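Local coordinates for beta-1,4-mannanase (Aplysia kurodai, PDB 3VUP), which hydrolyses the beta-1,4-linked mannose backbone of mannans and probably serves the sea hare in digesting algal food, at residues 36-39 with 40-43; 171-175 with 176-180; 336-339 with 340-343. All coordinates share one frame; numbering follows the deposited sequence.

Contact 1 of 3, residues 36-39 with 40-43; sequences QWQR and NKNR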
ATOM      1  N   GLN A  36       4.345  -9.346 -19.534  1.00  9.09           N
ATOM      2  CA  GLN A  36       3.823 -10.221 -18.492  1.00  9.35           C
ATOM      3  C   GLN A  36       2.353  -9.986 -18.158  1.00  9.15           C
ATOM      4  O   GLN A  36       1.654 -10.906 -17.730  1.00  9.83           O
ATOM      5  CB  GLN A  36       4.686 -10.105 -17.233  1.00 10.13           C
ATOM      6  CG  GLN A  36       6.100 -10.599 -17.482  1.00 10.93           C
ATOM      7  CD  GLN A  36       7.080 -10.307 -16.355  1.00 11.82           C
ATOM      8  OE1 GLN A  36       7.896 -11.157 -16.019  1.00 14.28           O
ATOM      9  NE2 GLN A  36       7.024  -9.106 -15.786  1.00 10.79           N
ATOM     10  N   TRP A  37       1.886  -8.755 -18.335  1.00  8.15           N
ATOM     11  CA  TRP A  37       0.491  -8.450 -18.037  1.00  8.43           C
ATOM     12  C   TRP A  37      -0.452  -9.173 -18.988  1.00  9.08           C
ATOM     13  O   TRP A  37      -1.414  -9.812 -18.556  1.00  9.55           O
ATOM     14  CB  TRP A  37       0.235  -6.942 -18.037  1.00  8.71           C
ATOM     15  CG  TRP A  37      -1.216  -6.594 -18.169  1.00  8.88           C
ATOM     16  CD1 TRP A  37      -1.830  -6.095 -19.278  1.00  9.97           C
ATOM     17  CD2 TRP A  37      -2.243  -6.741 -17.174  1.00  8.90           C
ATOM     18  NE1 TRP A  37      -3.167  -5.916 -19.043  1.00  9.78           N
ATOM     19  CE2 TRP A  37      -3.449  -6.299 -17.758  1.00  9.16           C
ATOM     20  CE3 TRP A  37      -2.259  -7.193 -15.850  1.00  9.94           C
ATOM     21  CZ2 TRP A  37      -4.658  -6.297 -17.067  1.00  9.93           C
ATOM     22  CZ3 TRP A  37      -3.467  -7.188 -15.164  1.00 10.72           C
ATOM     23  CH2 TRP A  37      -4.646  -6.745 -15.776  1.00 10.82           C
ATOM     24  N   GLN A  38      -0.176  -9.096 -20.283  1.00  9.90           N
ATOM     25  CA  GLN A  38      -1.051  -9.775 -21.227  1.00 12.07           C
ATOM     26  C   GLN A  38      -1.036 -11.292 -21.007  1.00 12.09           C
ATOM     27  O   GLN A  38      -2.042 -11.961 -21.239  1.00 12.99           O
ATOM     28  CB  GLN A  38      -0.712  -9.402 -22.673  1.00 13.73           C
ATOM     29  CG  GLN A  38      -1.024  -7.951 -23.031  1.00 15.61           C
ATOM     30  CD  GLN A  38      -2.500  -7.590 -22.900  1.00 16.85           C
ATOM     31  OE1 GLN A  38      -3.382  -8.449 -22.997  1.00 17.68           O
ATOM     32  NE2 GLN A  38      -2.773  -6.307 -22.686  1.00 16.69           N
ATOM     33  N   ARG A  39       0.091 -11.826 -20.536  1.00 11.81           N
ATOM     34  CA  ARG A  39       0.176 -13.251 -20.241  0.52 12.25           C
ATOM     35  C   ARG A  39      -0.641 -13.646 -19.014  1.00 11.88           C
ATOM     36  O   ARG A  39      -1.188 -14.750 -18.958  1.00 12.91           O
ATOM     37  CB  ARG A  39       1.632 -13.690 -20.082  0.52 13.23           C
ATOM     38  CG  ARG A  39       2.386 -13.761 -21.402  0.52 14.23           C
ATOM     39  CD  ARG A  39       3.747 -14.419 -21.240  0.52 16.19           C
ATOM     40  NE  ARG A  39       4.706 -13.541 -20.579  0.52 18.12           N
ATOM     41  CZ  ARG A  39       5.502 -12.692 -21.221  0.52 19.29           C
ATOM     42  NH1 ARG A  39       5.453 -12.606 -22.543  0.52 19.94           N
ATOM     43  NH2 ARG A  39       6.346 -11.930 -20.541  0.52 19.27           N
ATOM     44  N   ASN A  40      -0.740 -12.745 -18.039  1.00 10.59           N
ATOM     45  CA  ASN A  40      -1.455 -13.033 -16.790  1.00 10.22           C
ATOM     46  C   ASN A  40      -2.889 -12.504 -16.739  1.00 10.34           C
ATOM     47  O   ASN A  40      -3.636 -12.832 -15.815  1.00  9.94           O
ATOM     48  CB  ASN A  40      -0.696 -12.466 -15.582  1.00 10.97           C
ATOM     49  CG  ASN A  40       0.520 -13.297 -15.186  1.00 13.90           C
ATOM     50  OD1 ASN A  40       0.432 -14.190 -14.343  1.00 15.95           O
ATOM     51  ND2 ASN A  40       1.673 -12.965 -15.754  1.00 15.08           N
ATOM     52  N   LYS A  41      -3.260 -11.680 -17.714  1.00 10.27           N
ATOM     53  CA  LYS A  41      -4.557 -11.006 -17.698  1.00 10.53           C
ATOM     54  C   LYS A  41      -5.744 -11.972 -17.622  1.00 10.07           C
ATOM     55  O   LYS A  41      -6.733 -11.695 -16.938  1.00  9.71           O
ATOM     56  CB  LYS A  41      -4.695 -10.084 -18.912  1.00 11.45           C
ATOM     57  CG  LYS A  41      -6.011  -9.324 -18.970  1.00 11.80           C
ATOM     58  CD  LYS A  41      -6.040  -8.363 -20.146  1.00 11.78           C
ATOM     59  CE  LYS A  41      -7.329  -7.557 -20.173  1.00 12.15           C
ATOM     60  NZ  LYS A  41      -7.324  -6.578 -21.296  1.00 12.45           N
ATOM     61  N   ASN A  42      -5.649 -13.108 -18.310  1.00 10.69           N
ATOM     62  CA  ASN A  42      -6.749 -14.066 -18.302  1.00 11.21           C
ATOM     63  C   ASN A  42      -7.009 -14.679 -16.925  1.00 10.48           C
ATOM     64  O   ASN A  42      -8.085 -15.209 -16.680  1.00 10.46           O
ATOM     65  CB  ASN A  42      -6.559 -15.165 -19.358  1.00 14.07           C
ATOM     66  CG  ASN A  42      -5.427 -16.116 -19.020  1.00 17.27           C
ATOM     67  OD1 ASN A  42      -4.401 -15.712 -18.469  1.00 18.72           O
ATOM     68  ND2 ASN A  42      -5.607 -17.390 -19.355  1.00 19.38           N
ATOM     69  N   ARG A  43      -6.029 -14.595 -16.031  1.00 10.08           N
ATOM     70  CA  ARG A  43      -6.225 -15.026 -14.649  1.00 10.01           C
ATOM     71  C   ARG A  43      -6.523 -13.869 -13.695  1.00  8.77           C
ATOM     72  O   ARG A  43      -7.220 -14.047 -12.693  1.00  9.68           O
ATOM     73  CB  ARG A  43      -5.023 -15.828 -14.150  1.00 11.18           C
ATOM     74  CG  ARG A  43      -4.876 -17.183 -14.821  1.00 13.30           C
ATOM     75  CD  ARG A  43      -3.708 -17.954 -14.240  1.00 15.95           C
ATOM     76  NE  ARG A  43      -2.427 -17.376 -14.629  1.00 17.56           N
ATOM     77  CZ  ARG A  43      -1.293 -17.541 -13.953  1.00 18.42           C
ATOM     78  NH1 ARG A  43      -1.276 -18.262 -12.837  1.00 18.38           N
ATOM     79  NH2 ARG A  43      -0.176 -16.975 -14.391  1.00 19.25           N
TER
HETATM   80  O   HOH W   1      -3.900 -13.806 -20.546  1.00 19.75           O
HETATM   81  O   HOH W   2      -6.044  -7.764 -23.649  1.00 25.01           O
HETATM   82  O   HOH W   3      -2.183 -16.916 -17.323  1.00 28.15           O
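Lys-41 crosses the indole of Trp-37 one turn further along helix 36-53, which links strands 18-22 and 58-65 in the first beta-alpha-beta unit of the TIM barrel. Its CB stands 4.1 Å above the Trp-37 ring plane, displaced toward the ring's periphery, while CG comes to 3.8 Å from CZ2 of Trp-37. Both side chains leave the backbone with CG anti to N (chi1 162° for Trp-37, -179° for Lys-41), and the lysine then runs fully extended, carrying NZ past the indole to a salt bridge with Asp-94 of helix 88-101. The same carboxylate accepts from Trp-37 NE1, so the aromatic and charged arms share one anchor on the neighbouring helix. Gln-38 lies alongside Lys-41, pointing the same way; a water donates to its OE1 and accepts from NZ of Lys-41. On another side of the helix, Asn-40 folds back on the preceding turn, and its OD1 reaches Ser-27 OG. The carbonyl of Gln-36 takes two bonds from Asn-40, through N and through ND2, on opposite faces of its plane; the ND2 bond to Gln-36 O is 2.9 Å and nearly straight at 176°, with the oxygen lying in the amide plane of Asn-40.

Contact 2 of 3, residues 171-175 with 176-180; sequences KHNAE and KCYDT. With SO4 (sulfate ion), chain G.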
ATOM      1  N   LYS A 171      17.040   1.512  17.679  1.00  6.39           N
ATOM      2  CA  LYS A 171      18.159   2.361  17.316  1.00  6.99           C
ATOM      3  C   LYS A 171      17.880   3.779  17.781  1.00  6.25           C
ATOM      4  O   LYS A 171      16.916   4.413  17.344  1.00  6.85           O
ATOM      5  CB  LYS A 171      18.399   2.344  15.804  1.00  8.43           C
ATOM      6  CG  LYS A 171      19.751   2.933  15.392  1.00 11.03           C
ATOM      7  CD  LYS A 171      20.897   2.018  15.817  0.52 11.67           C
ATOM      8  CE  LYS A 171      22.232   2.457  15.236  0.52 12.42           C
ATOM      9  NZ  LYS A 171      22.622   3.806  15.719  0.52 11.98           N
ATOM     10  N   HIS A 172      18.727   4.284  18.664  1.00  6.22           N
ATOM     11  CA  HIS A 172      18.622   5.668  19.073  1.00  6.67           C
ATOM     12  C   HIS A 172      18.935   6.599  17.914  1.00  6.26           C
ATOM     13  O   HIS A 172      19.845   6.351  17.122  1.00  7.15           O
ATOM     14  CB  HIS A 172      19.606   5.956  20.207  1.00  7.94           C
ATOM     15  CG  HIS A 172      19.860   7.415  20.425  1.00  8.33           C
ATOM     16  ND1 HIS A 172      18.916   8.266  20.958  1.00  8.36           N
ATOM     17  CD2 HIS A 172      20.952   8.175  20.171  1.00  8.51           C
ATOM     18  CE1 HIS A 172      19.416   9.488  21.020  1.00  7.50           C
ATOM     19  NE2 HIS A 172      20.652   9.459  20.554  1.00  9.28           N
ATOM     20  N   ASN A 173      18.196   7.696  17.847  1.00  6.43           N
ATOM     21  CA  ASN A 173      18.603   8.821  17.024  1.00  6.69           C
ATOM     22  C   ASN A 173      18.175  10.087  17.736  1.00  6.55           C
ATOM     23  O   ASN A 173      17.110  10.122  18.347  1.00  7.27           O
ATOM     24  CB  ASN A 173      18.004   8.741  15.615  1.00  7.04           C
ATOM     25  CG  ASN A 173      18.699   9.671  14.624  1.00  6.98           C
ATOM     26  OD1 ASN A 173      18.581  10.894  14.709  1.00  6.90           O
ATOM     27  ND2 ASN A 173      19.393   9.090  13.658  1.00  9.26           N
ATOM     28  N   ALA A 174      19.014  11.114  17.676  1.00  6.75           N
ATOM     29  CA  ALA A 174      18.676  12.411  18.248  1.00  7.60           C
ATOM     30  C   ALA A 174      17.387  12.980  17.667  1.00  7.14           C
ATOM     31  O   ALA A 174      16.687  13.753  18.323  1.00  8.22           O
ATOM     32  CB  ALA A 174      19.811  13.388  18.022  1.00  8.95           C
ATOM     33  N   GLU A 175      17.105  12.624  16.419  1.00  5.91           N
ATOM     34  CA  GLU A 175      15.904  13.070  15.735  1.00  6.76           C
ATOM     35  C   GLU A 175      14.804  12.024  15.907  1.00  6.00           C
ATOM     36  O   GLU A 175      14.958  10.869  15.506  1.00  6.01           O
ATOM     37  CB  GLU A 175      16.208  13.320  14.256  1.00  7.14           C
ATOM     38  CG  GLU A 175      14.986  13.473  13.359  1.00  7.21           C
ATOM     39  CD  GLU A 175      14.021  14.550  13.820  1.00  7.24           C
ATOM     40  OE1 GLU A 175      14.446  15.719  13.976  1.00  8.43           O
ATOM     41  OE2 GLU A 175      12.828  14.223  14.010  1.00  7.68           O
ATOM     42  N   LYS A 176      13.694  12.445  16.510  1.00  5.92           N
ATOM     43  CA  LYS A 176      12.564  11.564  16.785  1.00  6.16           C
ATOM     44  C   LYS A 176      12.097  10.816  15.539  1.00  5.76           C
ATOM     45  O   LYS A 176      11.772   9.629  15.611  1.00  6.21           O
ATOM     46  CB  LYS A 176      11.415  12.377  17.390  1.00  7.46           C
ATOM     47  CG  LYS A 176      10.126  11.601  17.619  1.00  8.46           C
ATOM     48  CD  LYS A 176       9.065  12.470  18.299  1.00  9.22           C
ATOM     49  CE  LYS A 176       7.717  11.762  18.368  1.00 10.29           C
ATOM     50  NZ  LYS A 176       6.968  11.808  17.077  1.00 10.09           N
ATOM     51  N   CYS A 177      12.073  11.489  14.390  1.00  5.62           N
ATOM     52  CA  CYS A 177      11.629  10.835  13.164  1.00  5.64           C
ATOM     53  C   CYS A 177      12.449   9.608  12.790  1.00  5.17           C
ATOM     54  O   CYS A 177      11.963   8.760  12.036  1.00  5.72           O
ATOM     55  CB  CYS A 177      11.664  11.806  11.984  1.00  6.57           C
ATOM     56  SG  CYS A 177      10.491  13.151  12.086  1.00  6.58           S
ATOM     57  N   TYR A 178      13.685   9.528  13.283  1.00  4.95           N
ATOM     58  CA  TYR A 178      14.576   8.432  12.903  1.00  5.87           C
ATOM     59  C   TYR A 178      14.785   7.398  14.013  1.00  5.62           C
ATOM     60  O   TYR A 178      15.316   6.320  13.762  1.00  7.91           O
ATOM     61  CB  TYR A 178      15.946   8.973  12.463  1.00  6.88           C
ATOM     62  CG  TYR A 178      15.905  10.085  11.425  1.00  6.54           C
ATOM     63  CD1 TYR A 178      14.869  10.184  10.500  1.00  6.85           C
ATOM     64  CD2 TYR A 178      16.912  11.042  11.373  1.00  6.56           C
ATOM     65  CE1 TYR A 178      14.835  11.208   9.562  1.00  7.46           C
ATOM     66  CE2 TYR A 178      16.892  12.064  10.437  1.00  7.13           C
ATOM     67  CZ  TYR A 178      15.849  12.143   9.532  1.00  7.30           C
ATOM     68  OH  TYR A 178      15.810  13.159   8.596  1.00  8.33           O
ATOM     69  N   ASP A 179      14.376   7.727  15.233  1.00  5.54           N
ATOM     70  CA  ASP A 179      14.627   6.883  16.395  1.00  5.38           C
ATOM     71  C   ASP A 179      13.672   5.691  16.398  1.00  4.95           C
ATOM     72  O   ASP A 179      12.468   5.877  16.244  1.00  5.22           O
ATOM     73  CB  ASP A 179      14.415   7.728  17.649  1.00  5.60           C
ATOM     74  CG  ASP A 179      14.676   6.964  18.920  1.00  6.03           C
ATOM     75  OD1 ASP A 179      15.730   7.209  19.547  1.00  6.48           O
ATOM     76  OD2 ASP A 179      13.827   6.123  19.294  1.00  5.63           O
ATOM     77  N   THR A 180      14.195   4.477  16.594  1.00  4.94           N
ATOM     78  CA  THR A 180      13.339   3.291  16.587  1.00  5.04           C
ATOM     79  C   THR A 180      13.345   2.569  17.930  1.00  4.61           C
ATOM     80  O   THR A 180      13.009   1.385  18.010  1.00  4.94           O
ATOM     81  CB  THR A 180      13.705   2.314  15.459  1.00  5.39           C
ATOM     82  OG1 THR A 180      15.061   1.892  15.627  1.00  5.59           O
ATOM     83  CG2 THR A 180      13.553   2.977  14.105  1.00  5.88           C
TER
HETATM   84  S   SO4 G 405      22.141   2.643  19.524  1.00 15.79           S
HETATM   85  O1  SO4 G 405      22.375   3.848  18.726  1.00 19.65           O
HETATM   86  O2  SO4 G 405      20.706   2.462  19.653  1.00 13.42           O
HETATM   87  O3  SO4 G 405      22.754   1.502  18.844  1.00 16.86           O
HETATM   88  O4  SO4 G 405      22.747   2.802  20.836  1.00 17.62           O
HETATM   89  O   HOH W   4      16.479   7.582  22.028  1.00 14.19           O
HETATM   90  O   HOH W   5      13.619  14.979  17.823  1.00 11.20           O
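Glu-175 lays its CG over one face of the Tyr-178 ring, a CH-pi contact with CG 3.8 Å from the ring centroid and 18° off the normal. Bent at chi2 (55°), the glutamate chain curls back until OE2 takes the N-H of Cys-177 on its anti side, at 2.9 Å from N and nearly straight. The backbone oxygen of Glu-175 accepts from Tyr-178 N. Asn-173 lies beside Tyr-178, amide and ring planes almost perpendicular, its CG 3.6 Å from CB of Tyr-178. In the carbonyl plane, on a lone pair, Asn-173 OD1 receives Glu-175 N at 2.8 Å. An alanine here removes this acceptor and is likely to leave Glu-175 N without its mate and a gap beside Tyr-178. Further out, Asp-179 OD1 holds Asn-173 N at 3.0 Å, while OD2 bonds Thr-181 OG1; Thr-180 pairs with Lys-171 through Lys-171 N to OG1, which also bonds Ile-168 O, and Thr-180 N to Lys-171 O. A sulfate, probably a crystallisation additive, binds His-172 N and Lys-171 NZ. Cys-177 is disulfide-bonded to Cys-244, and Tyr-178 packs on helices 197-214 and 242-249. The result is an Asx turn within a disulfide-anchored loop after barrel strand 157-161.

Contact 3 of 3, residues 336-339 with 340-343; sequences TNIK and DKTS. With SO4 (sulfate ion), chain E.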
ATOM      1  N   THR A 336     -19.162  -9.236   0.925  1.00  7.16           N
ATOM      2  CA  THR A 336     -20.586  -9.225   0.610  1.00  7.92           C
ATOM      3  C   THR A 336     -21.419  -8.748   1.791  1.00  7.84           C
ATOM      4  O   THR A 336     -22.379  -8.000   1.624  1.00  8.64           O
ATOM      5  CB  THR A 336     -21.051 -10.619   0.150  1.00  9.61           C
ATOM      6  OG1 THR A 336     -20.414 -10.946  -1.093  1.00 10.64           O
ATOM      7  CG2 THR A 336     -22.552 -10.652  -0.038  1.00 10.85           C
ATOM      8  N   ASN A 337     -21.046  -9.158   2.997  1.00  7.38           N
ATOM      9  CA  ASN A 337     -21.865  -8.841   4.156  1.00  7.67           C
ATOM     10  C   ASN A 337     -21.968  -7.346   4.425  1.00  7.98           C
ATOM     11  O   ASN A 337     -23.016  -6.861   4.852  1.00  8.28           O
ATOM     12  CB  ASN A 337     -21.361  -9.566   5.395  1.00  9.03           C
ATOM     13  CG  ASN A 337     -22.272  -9.368   6.574  1.00  9.34           C
ATOM     14  OD1 ASN A 337     -22.009  -8.549   7.448  1.00  9.40           O
ATOM     15  ND2 ASN A 337     -23.379 -10.095   6.586  1.00 11.92           N
ATOM     16  N   ILE A 338     -20.890  -6.613   4.166  1.00  6.92           N
ATOM     17  CA  ILE A 338     -20.877  -5.188   4.484  1.00  6.91           C
ATOM     18  C   ILE A 338     -21.256  -4.290   3.313  1.00  6.85           C
ATOM     19  O   ILE A 338     -21.319  -3.083   3.481  1.00  6.99           O
ATOM     20  CB  ILE A 338     -19.520  -4.705   5.083  1.00  6.37           C
ATOM     21  CG1 ILE A 338     -18.393  -4.766   4.050  1.00  6.32           C
ATOM     22  CG2 ILE A 338     -19.166  -5.477   6.352  1.00  6.82           C
ATOM     23  CD1 ILE A 338     -17.173  -3.941   4.448  1.00  6.90           C
ATOM     24  N   LYS A 339     -21.536  -4.867   2.143  1.00  7.64           N
ATOM     25  CA  LYS A 339     -21.596  -4.069   0.916  1.00  8.62           C
ATOM     26  C   LYS A 339     -22.689  -3.007   0.908  1.00  7.87           C
ATOM     27  O   LYS A 339     -22.580  -2.015   0.191  1.00  9.45           O
ATOM     28  CB  LYS A 339     -21.690  -4.950  -0.331  1.00 10.68           C
ATOM     29  CG  LYS A 339     -23.051  -5.549  -0.589  1.00 11.61           C
ATOM     30  CD  LYS A 339     -22.975  -6.429  -1.823  1.00 13.57           C
ATOM     31  CE  LYS A 339     -24.322  -7.016  -2.170  1.00 15.80           C
ATOM     32  NZ  LYS A 339     -24.257  -7.942  -3.333  1.00 17.54           N
ATOM     33  N   ASP A 340     -23.735  -3.222   1.707  1.00  7.70           N
ATOM     34  CA  ASP A 340     -24.878  -2.324   1.739  1.00  8.46           C
ATOM     35  C   ASP A 340     -24.867  -1.374   2.940  1.00  7.81           C
ATOM     36  O   ASP A 340     -25.840  -0.652   3.153  1.00  8.50           O
ATOM     37  CB  ASP A 340     -26.190  -3.124   1.698  1.00 10.10           C
ATOM     38  CG  ASP A 340     -26.329  -4.100   2.865  1.00 12.93           C
ATOM     39  OD1 ASP A 340     -25.344  -4.288   3.622  1.00 14.95           O
ATOM     40  OD2 ASP A 340     -27.424  -4.684   3.025  1.00 14.90           O
ATOM     41  N   LYS A 341     -23.781  -1.360   3.711  1.00  7.42           N
ATOM     42  CA  LYS A 341     -23.681  -0.442   4.839  1.00  7.38           C
ATOM     43  C   LYS A 341     -23.388   0.968   4.360  1.00  7.61           C
ATOM     44  O   LYS A 341     -22.644   1.163   3.394  1.00  8.30           O
ATOM     45  CB  LYS A 341     -22.599  -0.892   5.815  1.00  7.96           C
ATOM     46  CG  LYS A 341     -22.846  -2.258   6.389  1.00  8.29           C
ATOM     47  CD  LYS A 341     -21.897  -2.647   7.519  0.74  8.34           C
ATOM     48  CE  LYS A 341     -22.174  -1.883   8.804  0.74  8.23           C
ATOM     49  NZ  LYS A 341     -23.517  -2.201   9.356  0.74  9.06           N
ATOM     50  N   THR A 342     -23.955   1.960   5.039  1.00  8.05           N
ATOM     51  CA  THR A 342     -23.814   3.331   4.571  1.00  9.30           C
ATOM     52  C   THR A 342     -23.375   4.337   5.638  1.00  9.19           C
ATOM     53  O   THR A 342     -22.961   5.439   5.295  1.00 11.67           O
ATOM     54  CB  THR A 342     -25.110   3.832   3.892  1.00 11.61           C
ATOM     55  OG1 THR A 342     -26.204   3.667   4.797  1.00 13.02           O
ATOM     56  CG2 THR A 342     -25.390   3.053   2.604  1.00 12.41           C
ATOM     57  N   SER A 343     -23.428   3.965   6.917  1.00  8.31           N
ATOM     58  CA  SER A 343     -23.169   4.919   7.997  1.00  9.85           C
ATOM     59  C   SER A 343     -21.724   5.414   8.101  1.00  9.54           C
ATOM     60  O   SER A 343     -21.471   6.482   8.661  1.00 10.66           O
ATOM     61  CB  SER A 343     -23.606   4.347   9.343  1.00 11.13           C
ATOM     62  OG  SER A 343     -22.781   3.267   9.738  1.00 11.95           O
TER
HETATM   63  S   SO4 E 403     -25.269   0.811   8.580  1.00  9.52           S
HETATM   64  O1  SO4 E 403     -24.027   0.909   9.343  1.00 11.22           O
HETATM   65  O2  SO4 E 403     -25.293   1.811   7.515  1.00 11.29           O
HETATM   66  O3  SO4 E 403     -25.395  -0.533   8.032  1.00 10.41           O
HETATM   67  O4  SO4 E 403     -26.375   1.060   9.506  1.00 11.48           O
HETATM   68  O   HOH W   6     -22.879   0.663   0.836  1.00  9.65           O
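With chi1 at -60° and chi2 extended, Lys-341 lays CD against Ile-338; bends at chi3 and chi4 (72° and 64°) then swing NZ round to a sulfate. CD of Lys-341 lies 4.0 Å from CB of Ile-338, the two side chains crossing at about a right angle. The rest of the isoleucine packs inward, against Phe-17, Ile-347 and Asn-309, whereas the lysine chain also touches Tyr-312 and Asn-313 of helix 304-313. Lys-341 N donates to Ile-338 O at 3.0 Å, closing the turn. One water donates to both Lys-339 O and Lys-341 O. The sulfate is gripped by backbone and side chains together: Lys-341 NZ gives a bond of 2.8 Å to O3, Thr-342 N one of 2.8 Å to O2 and Ser-343 OG one of 2.7 Å to O1. Ser-343 N also donates to O2, which thus takes two backbone N-H groups. The loop thus offers a surface anion site, filled here by what is probably a crystallisation sulfate, whose charge the lysine is likely to offset. It lies at the end of the type I beta turn from Ile-338 to Lys-341, where the chain leaves the last helix of the TIM barrel.

In the fold
From the N terminus, contact 1 comes first, on the opening turns of helix 36-53, which it ties to helix 88-101 on the outside of the barrel. Contact 2 follows in the long loop between strand 157-161 and helix 197-214; it folds residues 171-180 back on themselves, and the disulfide joins this loop to helix 242-249. Contact 3 comes last, turning the chain out of helix 324-338 beside helix 304-313. The three are in series, neither nested nor crossed, and none touches another. Contacts 1 and 2 lie on opposite sides of the chain's centre, their own centres about 44 Å apart; contact 3 is about 31 Å from contact 1, centre to centre.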